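Local coordinates for protein chitinase A (Pteris ryukyuensis, PDB 4RL3) that probably hydrolyses glycosidic bonds of chitin, as a class III, family 18 chitinase from a fern, here represented by its catalytic domain, at residues T143-K146 and V150-V153; G161-Y166 and A204-G209; F217-V222 and D251-S256. All blocks are in the same frame, centred on the assembly; numbering follows the deposited sequence.

The contacts sample different levels of the family 18 TIM barrel. Contact 1 closes the turn from helix 131-147 to strand 153-156, at that strand's N-terminal end. Contact 2 joins the start of helix 163-173 to the end of helix 193-206, and contact 3 the loop leaving strand 215-218 to the short helix 250-254 that follows strand 244-248, at the C-terminal ends of those strands, where TIM-barrel active sites lie. Centres of contacts 1 and 3 are about 30 Å apart, on opposite sides of the chain's centre; that of contact 2 is about 22 and 25 Å from theirs. A magnesium ion lies about 11 Å from the Y166 side chain and about 12 Å from G252.

Contact 1 of 3, residues T143-K146 and V150-V153; sequences TQLK and VISV. With EDO (1,2-ethanediol), chain D.
The helix-to-strand turn that carries the chain from helix 131-147 into strand 153-156 of the TIM barrel is closed by L145 O, which takes the amide of V150. The bond is 2.9 Å from V150 N to L145 O, and a C=O...donor angle of 170° puts the donor nearly in line with the carbonyl. I151 N adds a weak second bond to L145 O, at 3.5 Å, so one carbonyl near the helix end holds two successive amides.

Apolar branches pack beside this bond. L145 CD2 lies 3.9 Å from V150 CG1, the two side chains meeting at a slant. I151 CG1 stands over the residue's own main chain (chi1 64°), which brings I151 CD1 to 3.7 Å from L145 CB and lays CG1 against the aliphatic chain of K146, crossing it at about a right angle. One water donates to both K146 O and I151 O, 2.8 Å from each, and bridges the backbones.

The bend of K146 at chi2 (-72°) brings its aliphatic part back across the turn, although the CB bond starts away from it; K146 CD passes 3.7 Å from I151 O. K146 NZ forms a salt bridge with D178 and a hydrogen bond to V176 O. It also donates to both hydroxyl oxygens of a 1,2-ethanediol molecule, probably from the crystallisation liquor, with K146 NZ 2.9 Å from the diol O2. Surrounded by four oxygens, the ammonium must share its three N-H among them, so two probably share one, and it probably stays charged.

Helix 96-114 flanks the apolar side, with L145 on T108 and I151 on I111. S152 OG bonds K74 NZ, while V153 enters the sheet through backbone bonds to D117 and I119, and its side chain touches K74 and M76 of strand 73-81.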
ATOM      1  N   THR A 143       0.380   7.710  14.470  1.00  5.30           N
ATOM      2  CA  THR A 143       0.061   8.923  15.205  1.00  5.58           C
ATOM      3  C   THR A 143       1.330   9.731  15.469  1.00  5.78           C
ATOM      4  O   THR A 143       1.356  10.952  15.258  1.00  5.95           O
ATOM      5  CB  THR A 143      -0.655   8.586  16.530  1.00  5.64           C
ATOM      6  OG1 THR A 143      -1.916   7.973  16.240  1.00  5.75           O
ATOM      7  CG2 THR A 143      -0.868   9.828  17.381  1.00  5.75           C
ATOM      8  N   GLN A 144       2.395   9.056  15.882  1.00  6.11           N
ATOM      9  CA  GLN A 144       3.664   9.740  16.119  1.00  6.42           C
ATOM     10  C   GLN A 144       4.296  10.280  14.837  1.00  6.33           C
ATOM     11  O   GLN A 144       4.816  11.396  14.832  1.00  6.35           O
ATOM     12  CB  GLN A 144       4.661   8.828  16.814  1.00  7.05           C
ATOM     13  CG  GLN A 144       4.372   8.574  18.275  1.00  7.69           C
ATOM     14  CD  GLN A 144       5.568   7.986  19.013  1.00  8.58           C
ATOM     15  OE1 GLN A 144       6.722   8.367  18.781  1.00  9.88           O
ATOM     16  NE2 GLN A 144       5.290   7.105  19.943  1.00  9.62           N
ATOM     17  N   LEU A 145       4.285   9.504  13.750  1.00  6.24           N
ATOM     18  CA  LEU A 145       4.873  10.003  12.509  1.00  6.33           C
ATOM     19  C   LEU A 145       4.123  11.226  11.995  1.00  6.44           C
ATOM     20  O   LEU A 145       4.750  12.126  11.434  1.00  6.63           O
ATOM     21  CB  LEU A 145       4.930   8.921  11.436  1.00  6.28           C
ATOM     22  CG  LEU A 145       5.928   7.783  11.682  1.00  6.36           C
ATOM     23  CD1 LEU A 145       5.725   6.716  10.624  1.00  6.32           C
ATOM     24  CD2 LEU A 145       7.381   8.239  11.681  1.00  6.32           C
ATOM     25  N   LYS A 146       2.801  11.263  12.186  1.00  6.57           N
ATOM     26  CA  LYS A 146       2.007  12.431  11.820  1.00  6.67           C
ATOM     27  C   LYS A 146       2.312  13.624  12.720  1.00  7.10           C
ATOM     28  O   LYS A 146       2.557  14.733  12.223  1.00  7.33           O
ATOM     29  CB  LYS A 146       0.509  12.103  11.839  1.00  6.54           C
ATOM     30  CG  LYS A 146       0.047  11.254  10.659  1.00  6.39           C
ATOM     31  CD  LYS A 146       0.023  12.023   9.360  1.00  6.43           C
ATOM     32  CE  LYS A 146      -0.526  11.179   8.216  1.00  6.50           C
ATOM     33  NZ  LYS A 146      -2.007  11.004   8.307  1.00  6.55           N
ATOM     34  N   VAL A 150       6.593  13.921  10.032  1.00  8.80           N
ATOM     35  CA  VAL A 150       7.502  13.083   9.263  1.00  8.30           C
ATOM     36  C   VAL A 150       6.836  12.564   7.976  1.00  7.64           C
ATOM     37  O   VAL A 150       7.515  12.350   6.950  1.00  8.21           O
ATOM     38  CB  VAL A 150       8.007  11.892  10.116  1.00  8.33           C
ATOM     39  CG1 VAL A 150       8.847  10.935   9.286  1.00  8.23           C
ATOM     40  CG2 VAL A 150       8.815  12.386  11.306  1.00  8.73           C
ATOM     41  N   ILE A 151       5.520  12.363   8.031  1.00  6.95           N
ATOM     42  CA  ILE A 151       4.743  11.864   6.885  1.00  6.71           C
ATOM     43  C   ILE A 151       3.516  12.721   6.661  1.00  6.44           C
ATOM     44  O   ILE A 151       2.982  13.303   7.606  1.00  6.82           O
ATOM     45  CB  ILE A 151       4.275  10.400   7.080  1.00  6.63           C
ATOM     46  CG1 ILE A 151       3.296  10.245   8.263  1.00  6.61           C
ATOM     47  CG2 ILE A 151       5.481   9.470   7.216  1.00  6.67           C
ATOM     48  CD1 ILE A 151       2.754   8.839   8.437  1.00  6.57           C
ATOM     49  N   SER A 152       3.084  12.788   5.402  1.00  6.09           N
ATOM     50  CA  SER A 152       1.822  13.423   5.032  1.00  5.89           C
ATOM     51  C   SER A 152       0.718  12.409   4.750  1.00  5.57           C
ATOM     52  O   SER A 152      -0.448  12.770   4.778  1.00  5.55           O
ATOM     53  CB  SER A 152       2.002  14.325   3.806  1.00  5.94           C
ATOM     54  OG  SER A 152       2.375  13.611   2.645  1.00  6.23           O
ATOM     55  N   VAL A 153       1.063  11.149   4.478  1.00  5.32           N
ATOM     56  CA  VAL A 153       0.048  10.139   4.096  1.00  5.20           C
ATOM     57  C   VAL A 153       0.298   8.824   4.812  1.00  5.07           C
ATOM     58  O   VAL A 153       1.396   8.289   4.741  1.00  5.13           O
ATOM     59  CB  VAL A 153       0.030   9.880   2.571  1.00  5.25           C
ATOM     60  CG1 VAL A 153      -1.115   8.933   2.180  1.00  5.30           C
ATOM     61  CG2 VAL A 153      -0.065  11.193   1.797  1.00  5.32           C
TER
HETATM   62  C1  EDO D 402      -4.118  14.159   7.935  1.00 16.57           C
HETATM   63  O1  EDO D 402      -3.229  13.471   7.060  1.00 16.36           O
HETATM   64  C2  EDO D 402      -4.539  13.233   9.068  1.00 16.41           C
HETATM   65  O2  EDO D 402      -3.433  12.958   9.937  1.00 15.67           O
HETATM   66  O   HOH W   1       2.393  15.280   9.500  1.00 19.72           O

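Contact 2 of 3, residues G161-Y166 and A204-G209; sequences GVESQY and ASKYGG
Y207 drives its phenol end against Y166, and this is the close-packed part of the contact: Y207 OH lies 3.2 Å from Y166 CB. Y166 O stands at the edge of the Y207 ring, near its plane, 3.6 Å from Y207 CE1. Relative to the Y166 ring the Y207 hydroxyl comes in obliquely. Both residues are buried, and both side chains touch P158 and I156. The Y166 ring also has V162 O in its plane at one edge, and its own hydroxyl is hydrogen-bonded to Y123 O, which fixes its far end.

Within the TIM barrel this joins the first turn of helix 163-173, with V162 at the N-cap position and Y166 N bonded to V162 O at 3.1 Å, to the last turn of helix 193-206. Y123 belongs to the DGxDxDxE signature of family 18, so Y166 links the helix to the strand bearing that motif. On the other partner, A204 O accepts Y207 N and G209 N, from opposite faces of its plane, where the chain turns out of helix 193-206.

The looser side is polar and partly exposed. There K206 NZ donates to E163 OE1 at 2.8 Å in a salt bridge. The ammonium approaches from above the carboxylate, 36° out of its plane, and E163 OE2 stays 4.0 Å from K206 NZ, so essentially one oxygen is used. E163 reaches across because its CG is trans to the backbone N (chi1 -179°) and the chain beyond is extended; K206 is likewise stretched out, and the two side chains cross at about a right angle.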
ATOM      1  N   GLY A 161      -9.577 -11.523   5.003  1.00  7.08           N
ATOM      2  CA  GLY A 161      -8.918 -12.438   5.932  1.00  7.18           C
ATOM      3  C   GLY A 161      -8.273 -11.780   7.138  1.00  7.26           C
ATOM      4  O   GLY A 161      -8.007 -12.454   8.146  1.00  7.99           O
ATOM      5  N   VAL A 162      -8.026 -10.472   7.045  1.00  6.81           N
ATOM      6  CA  VAL A 162      -7.479  -9.695   8.160  1.00  6.61           C
ATOM      7  C   VAL A 162      -8.429  -8.576   8.615  1.00  6.64           C
ATOM      8  O   VAL A 162      -8.006  -7.573   9.178  1.00  6.33           O
ATOM      9  CB  VAL A 162      -6.072  -9.157   7.812  1.00  6.49           C
ATOM     10  CG1 VAL A 162      -5.113 -10.330   7.635  1.00  6.55           C
ATOM     11  CG2 VAL A 162      -6.081  -8.278   6.566  1.00  6.54           C
ATOM     12  N   GLU A 163      -9.733  -8.790   8.423  1.00  6.85           N
ATOM     13  CA  GLU A 163     -10.757  -7.808   8.792  1.00  7.41           C
ATOM     14  C   GLU A 163     -10.746  -7.439  10.268  1.00  7.39           C
ATOM     15  O   GLU A 163     -10.868  -6.263  10.616  1.00  7.33           O
ATOM     16  CB  GLU A 163     -12.138  -8.364   8.417  1.00  7.86           C
ATOM     17  CG  GLU A 163     -13.331  -7.467   8.718  1.00  8.48           C
ATOM     18  CD  GLU A 163     -14.600  -8.047   8.126  1.00  9.10           C
ATOM     19  OE1 GLU A 163     -14.640  -8.235   6.886  1.00  9.55           O
ATOM     20  OE2 GLU A 163     -15.541  -8.363   8.900  1.00 10.62           O
ATOM     21  N   SER A 164     -10.604  -8.445  11.135  1.00  7.74           N
ATOM     22  CA  SER A 164     -10.616  -8.203  12.573  1.00  8.11           C
ATOM     23  C   SER A 164      -9.539  -7.196  12.988  1.00  7.51           C
ATOM     24  O   SER A 164      -9.794  -6.257  13.751  1.00  7.51           O
ATOM     25  CB  SER A 164     -10.414  -9.516  13.328  1.00  8.86           C
ATOM     26  OG  SER A 164     -10.549  -9.292  14.719  1.00 10.86           O
ATOM     27  N   GLN A 165      -8.337  -7.379  12.459  1.00  6.84           N
ATOM     28  CA  GLN A 165      -7.215  -6.514  12.800  1.00  6.55           C
ATOM     29  C   GLN A 165      -7.374  -5.118  12.224  1.00  6.04           C
ATOM     30  O   GLN A 165      -7.220  -4.120  12.929  1.00  5.88           O
ATOM     31  CB  GLN A 165      -5.902  -7.108  12.305  1.00  6.77           C
ATOM     32  CG  GLN A 165      -5.445  -8.332  13.092  1.00  7.00           C
ATOM     33  CD  GLN A 165      -6.086  -9.645  12.664  1.00  7.32           C
ATOM     34  OE1 GLN A 165      -6.764  -9.742  11.632  1.00  7.81           O
ATOM     35  NE2 GLN A 165      -5.865 -10.675  13.470  1.00  7.82           N
ATOM     36  N   TYR A 166      -7.655  -5.031  10.933  1.00  5.63           N
ATOM     37  CA  TYR A 166      -7.642  -3.725  10.283  1.00  5.46           C
ATOM     38  C   TYR A 166      -8.885  -2.874  10.531  1.00  5.61           C
ATOM     39  O   TYR A 166      -8.787  -1.651  10.565  1.00  5.58           O
ATOM     40  CB  TYR A 166      -7.328  -3.863   8.803  1.00  5.21           C
ATOM     41  CG  TYR A 166      -5.858  -4.136   8.558  1.00  5.11           C
ATOM     42  CD1 TYR A 166      -4.937  -3.089   8.501  1.00  5.11           C
ATOM     43  CD2 TYR A 166      -5.379  -5.434   8.423  1.00  5.09           C
ATOM     44  CE1 TYR A 166      -3.593  -3.327   8.291  1.00  5.02           C
ATOM     45  CE2 TYR A 166      -4.035  -5.679   8.220  1.00  5.04           C
ATOM     46  CZ  TYR A 166      -3.146  -4.624   8.157  1.00  5.00           C
ATOM     47  OH  TYR A 166      -1.799  -4.864   7.943  1.00  4.96           O
ATOM     48  N   ALA A 204     -16.218  -0.950   1.534  1.00  5.72           N
ATOM     49  CA  ALA A 204     -16.309   0.450   1.920  1.00  6.07           C
ATOM     50  C   ALA A 204     -17.123   0.629   3.209  1.00  6.29           C
ATOM     51  O   ALA A 204     -16.767   1.447   4.066  1.00  6.32           O
ATOM     52  CB  ALA A 204     -16.902   1.274   0.786  1.00  6.17           C
ATOM     53  N   SER A 205     -18.189  -0.156   3.378  1.00  6.61           N
ATOM     54  CA  SER A 205     -19.027  -0.068   4.579  1.00  6.98           C
ATOM     55  C   SER A 205     -18.276  -0.385   5.879  1.00  6.97           C
ATOM     56  O   SER A 205     -18.693   0.064   6.950  1.00  7.76           O
ATOM     57  CB  SER A 205     -20.251  -0.985   4.454  1.00  7.16           C
ATOM     58  OG  SER A 205     -19.921  -2.329   4.714  1.00  7.43           O
ATOM     59  N   LYS A 206     -17.178  -1.138   5.775  1.00  6.89           N
ATOM     60  CA  LYS A 206     -16.362  -1.548   6.924  1.00  6.73           C
ATOM     61  C   LYS A 206     -15.220  -0.591   7.241  1.00  6.68           C
ATOM     62  O   LYS A 206     -14.618  -0.687   8.319  1.00  6.83           O
ATOM     63  CB  LYS A 206     -15.764  -2.935   6.664  1.00  6.74           C
ATOM     64  CG  LYS A 206     -16.816  -4.017   6.470  1.00  6.78           C
ATOM     65  CD  LYS A 206     -16.222  -5.290   5.901  1.00  6.82           C
ATOM     66  CE  LYS A 206     -17.297  -6.354   5.725  1.00  6.87           C
ATOM     67  NZ  LYS A 206     -16.745  -7.600   5.127  1.00  6.90           N
ATOM     68  N   TYR A 207     -14.935   0.328   6.311  1.00  6.37           N
ATOM     69  CA  TYR A 207     -13.776   1.221   6.406  1.00  6.29           C
ATOM     70  C   TYR A 207     -14.184   2.675   6.188  1.00  6.37           C
ATOM     71  O   TYR A 207     -13.534   3.434   5.449  1.00  6.33           O
ATOM     72  CB  TYR A 207     -12.682   0.777   5.432  1.00  6.06           C
ATOM     73  CG  TYR A 207     -12.016  -0.479   5.909  1.00  5.95           C
ATOM     74  CD1 TYR A 207     -11.065  -0.423   6.928  1.00  5.84           C
ATOM     75  CD2 TYR A 207     -12.347  -1.721   5.386  1.00  5.81           C
ATOM     76  CE1 TYR A 207     -10.456  -1.568   7.396  1.00  5.87           C
ATOM     77  CE2 TYR A 207     -11.731  -2.874   5.843  1.00  5.84           C
ATOM     78  CZ  TYR A 207     -10.786  -2.782   6.857  1.00  5.84           C
ATOM     79  OH  TYR A 207     -10.174  -3.918   7.340  1.00  5.76           O
ATOM     80  N   GLY A 208     -15.281   3.052   6.835  1.00  6.43           N
ATOM     81  CA  GLY A 208     -15.671   4.453   6.938  1.00  6.53           C
ATOM     82  C   GLY A 208     -16.657   4.956   5.900  1.00  6.36           C
ATOM     83  O   GLY A 208     -17.031   6.128   5.936  1.00  6.77           O
ATOM     84  N   GLY A 209     -17.084   4.084   4.986  1.00  6.02           N
ATOM     85  CA  GLY A 209     -18.153   4.402   4.035  1.00  5.80           C
ATOM     86  C   GLY A 209     -17.710   4.513   2.595  1.00  5.65           C
ATOM     87  O   GLY A 209     -18.526   4.416   1.694  1.00  5.42           O
TER

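Contact 3 of 3, residues F217-V222 and D251-S256; sequences FSTGGV and DGSYAS. With EDO (1,2-ethanediol), chain C.
T219, in the loop leaving strand 215-218, meets S253 of the short helix 250-254. T219 CB lies 3.1 Å from S253 OG. From there T219 OG1 is turned in over its own backbone (chi1 49°) and donates a 2.7 Å hydrogen bond to S253 OG. On the other branch, T219 CG2 lies 3.3 Å from S253 OG, so the threonine straddles the serine hydroxyl with both arms. T219 OG1 is also bonded to S249 N, and S253 OG to E263 OE1 of helix 261-271. Farther along, T219 O is 3.9 Å from S256 CB.

Each partner is shaped by its own turn. S218 OG accepts G220 N at 2.8 Å (N-H...O angle 157°), an ST turn that bends the chain just after the strand. S253 O accepts both S256 N and S256 OG, which fastens the chain as it leaves the helix. Next to this, D251 OD1 and OD2 bind the amides of G9 and L11, and OD1 also accepts from a 1,2-ethanediol probably left by the crystallisation liquor.

Strands 215-218 and 244-248 pair in parallel, so the contact ties together the chains leaving two adjacent barrel strands. A valine in place of this threonine would probably leave S253 OG without that donor and S249 N without its acceptor, the serine hydroxyl then being less fixed in rotation. The bonds run from S249 N to T219 OG1, on to S253 OG and to E263 OE1; a charge on that carboxylate, if ionised, would probably polarise the chain of bonds.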
ATOM      1  N   PHE A 217      -6.778  -3.505  -8.423  1.00  5.55           N
ATOM      2  CA  PHE A 217      -6.614  -4.753  -9.134  1.00  5.74           C
ATOM      3  C   PHE A 217      -5.147  -5.153  -9.178  1.00  6.01           C
ATOM      4  O   PHE A 217      -4.268  -4.350  -8.876  1.00  5.87           O
ATOM      5  CB  PHE A 217      -7.242  -4.698 -10.546  1.00  5.83           C
ATOM      6  CG  PHE A 217      -6.725  -3.587 -11.435  1.00  5.83           C
ATOM      7  CD1 PHE A 217      -5.577  -3.759 -12.188  1.00  5.88           C
ATOM      8  CD2 PHE A 217      -7.413  -2.387 -11.544  1.00  5.89           C
ATOM      9  CE1 PHE A 217      -5.111  -2.751 -13.023  1.00  5.96           C
ATOM     10  CE2 PHE A 217      -6.962  -1.378 -12.375  1.00  6.01           C
ATOM     11  CZ  PHE A 217      -5.797  -1.567 -13.109  1.00  5.95           C
ATOM     12  N   SER A 218      -4.902  -6.411  -9.533  1.00  6.51           N
ATOM     13  CA  SER A 218      -3.562  -6.921  -9.715  1.00  7.07           C
ATOM     14  C   SER A 218      -3.241  -7.011 -11.192  1.00  7.65           C
ATOM     15  O   SER A 218      -4.103  -7.354 -12.004  1.00  7.95           O
ATOM     16  CB  SER A 218      -3.423  -8.301  -9.075  1.00  7.19           C
ATOM     17  OG  SER A 218      -2.232  -8.954  -9.496  1.00  7.33           O
ATOM     18  N   THR A 219      -1.986  -6.714 -11.524  1.00  8.10           N
ATOM     19  CA  THR A 219      -1.457  -6.948 -12.853  1.00  8.75           C
ATOM     20  C   THR A 219      -0.561  -8.196 -12.866  1.00  9.38           C
ATOM     21  O   THR A 219       0.106  -8.484 -13.867  1.00 10.08           O
ATOM     22  CB  THR A 219      -0.663  -5.724 -13.324  1.00  8.77           C
ATOM     23  OG1 THR A 219       0.249  -5.326 -12.287  1.00  8.93           O
ATOM     24  CG2 THR A 219      -1.619  -4.566 -13.648  1.00  8.77           C
ATOM     25  N   GLY A 220      -0.574  -8.962 -11.781  1.00  9.90           N
ATOM     26  CA  GLY A 220       0.239 -10.168 -11.673  1.00 10.45           C
ATOM     27  C   GLY A 220      -0.517 -11.458 -11.945  1.00 11.06           C
ATOM     28  O   GLY A 220      -0.028 -12.546 -11.608  1.00 11.98           O
ATOM     29  N   GLY A 221      -1.698 -11.348 -12.544  1.00 11.76           N
ATOM     30  CA  GLY A 221      -2.458 -12.512 -12.989  1.00 12.38           C
ATOM     31  C   GLY A 221      -3.321 -13.146 -11.909  1.00 12.86           C
ATOM     32  O   GLY A 221      -3.660 -14.328 -11.990  1.00 13.98           O
ATOM     33  N   VAL A 222      -3.692 -12.368 -10.897  1.00 12.46           N
ATOM     34  CA  VAL A 222      -4.614 -12.846  -9.869  1.00 12.07           C
ATOM     35  C   VAL A 222      -5.750 -11.851  -9.694  1.00 11.16           C
ATOM     36  O   VAL A 222      -5.600 -10.656  -9.973  1.00 10.40           O
ATOM     37  CB  VAL A 222      -3.916 -13.103  -8.514  1.00 12.80           C
ATOM     38  CG1 VAL A 222      -2.884 -14.226  -8.629  1.00 13.10           C
ATOM     39  CG2 VAL A 222      -3.267 -11.847  -7.976  1.00 13.16           C
ATOM     40  N   ASP A 251       6.060  -4.222 -10.578  1.00  5.34           N
ATOM     41  CA  ASP A 251       6.895  -5.405 -10.858  1.00  5.59           C
ATOM     42  C   ASP A 251       6.081  -6.409 -11.673  1.00  5.67           C
ATOM     43  O   ASP A 251       6.593  -7.019 -12.619  1.00  5.73           O
ATOM     44  CB  ASP A 251       7.400  -6.107  -9.577  1.00  5.70           C
ATOM     45  CG  ASP A 251       7.929  -5.151  -8.510  1.00  5.86           C
ATOM     46  OD1 ASP A 251       7.210  -4.197  -8.148  1.00  6.09           O
ATOM     47  OD2 ASP A 251       9.047  -5.381  -7.993  1.00  5.94           O
ATOM     48  N   GLY A 252       4.824  -6.598 -11.268  1.00  5.88           N
ATOM     49  CA  GLY A 252       3.901  -7.518 -11.942  1.00  5.92           C
ATOM     50  C   GLY A 252       3.663  -7.079 -13.374  1.00  6.11           C
ATOM     51  O   GLY A 252       3.712  -7.881 -14.306  1.00  6.36           O
ATOM     52  N   SER A 253       3.427  -5.786 -13.545  1.00  6.18           N
ATOM     53  CA  SER A 253       3.181  -5.236 -14.866  1.00  6.34           C
ATOM     54  C   SER A 253       4.413  -5.375 -15.751  1.00  6.65           C
ATOM     55  O   SER A 253       4.315  -5.747 -16.923  1.00  6.36           O
ATOM     56  CB  SER A 253       2.766  -3.781 -14.737  1.00  6.29           C
ATOM     57  OG  SER A 253       1.534  -3.711 -14.068  1.00  6.21           O
ATOM     58  N   TYR A 254       5.576  -5.107 -15.179  1.00  7.25           N
ATOM     59  CA  TYR A 254       6.847  -5.180 -15.900  1.00  7.93           C
ATOM     60  C   TYR A 254       7.080  -6.570 -16.479  1.00  8.26           C
ATOM     61  O   TYR A 254       7.569  -6.709 -17.606  1.00  8.44           O
ATOM     62  CB  TYR A 254       7.979  -4.816 -14.942  1.00  8.36           C
ATOM     63  CG  TYR A 254       9.353  -4.617 -15.558  1.00  8.98           C
ATOM     64  CD1 TYR A 254       9.585  -3.615 -16.489  1.00  9.50           C
ATOM     65  CD2 TYR A 254      10.418  -5.415 -15.185  1.00  9.67           C
ATOM     66  CE1 TYR A 254      10.850  -3.411 -17.022  1.00 10.01           C
ATOM     67  CE2 TYR A 254      11.676  -5.221 -15.719  1.00  9.94           C
ATOM     68  CZ  TYR A 254      11.881  -4.226 -16.645  1.00 10.19           C
ATOM     69  OH  TYR A 254      13.137  -4.038 -17.187  1.00 11.50           O
ATOM     70  N   ALA A 255       6.699  -7.583 -15.704  1.00  8.52           N
ATOM     71  CA  ALA A 255       6.881  -8.980 -16.077  1.00  9.10           C
ATOM     72  C   ALA A 255       5.714  -9.541 -16.886  1.00  9.77           C
ATOM     73  O   ALA A 255       5.770 -10.694 -17.316  1.00 11.29           O
ATOM     74  CB  ALA A 255       7.065  -9.816 -14.824  1.00  9.07           C
ATOM     75  N   SER A 256       4.658  -8.755 -17.083  1.00  9.74           N
ATOM     76  CA  SER A 256       3.446  -9.229 -17.757  1.00  9.75           C
ATOM     77  C   SER A 256       3.453  -8.934 -19.259  1.00  9.71           C
ATOM     78  O   SER A 256       4.131  -8.011 -19.724  1.00  9.86           O
ATOM     79  CB  SER A 256       2.210  -8.580 -17.132  1.00  9.69           C
ATOM     80  OG  SER A 256       2.031  -7.241 -17.575  1.00 10.00           O
TER
HETATM   81  C1  EDO C 401       5.345  -5.710  -5.090  1.00 10.32           C
HETATM   82  O1  EDO C 401       6.417  -4.838  -5.497  1.00  9.69           O
HETATM   83  C2  EDO C 401       5.533  -7.133  -5.621  1.00 10.33           C
HETATM   84  O2  EDO C 401       5.360  -7.186  -7.033  1.00 10.94           O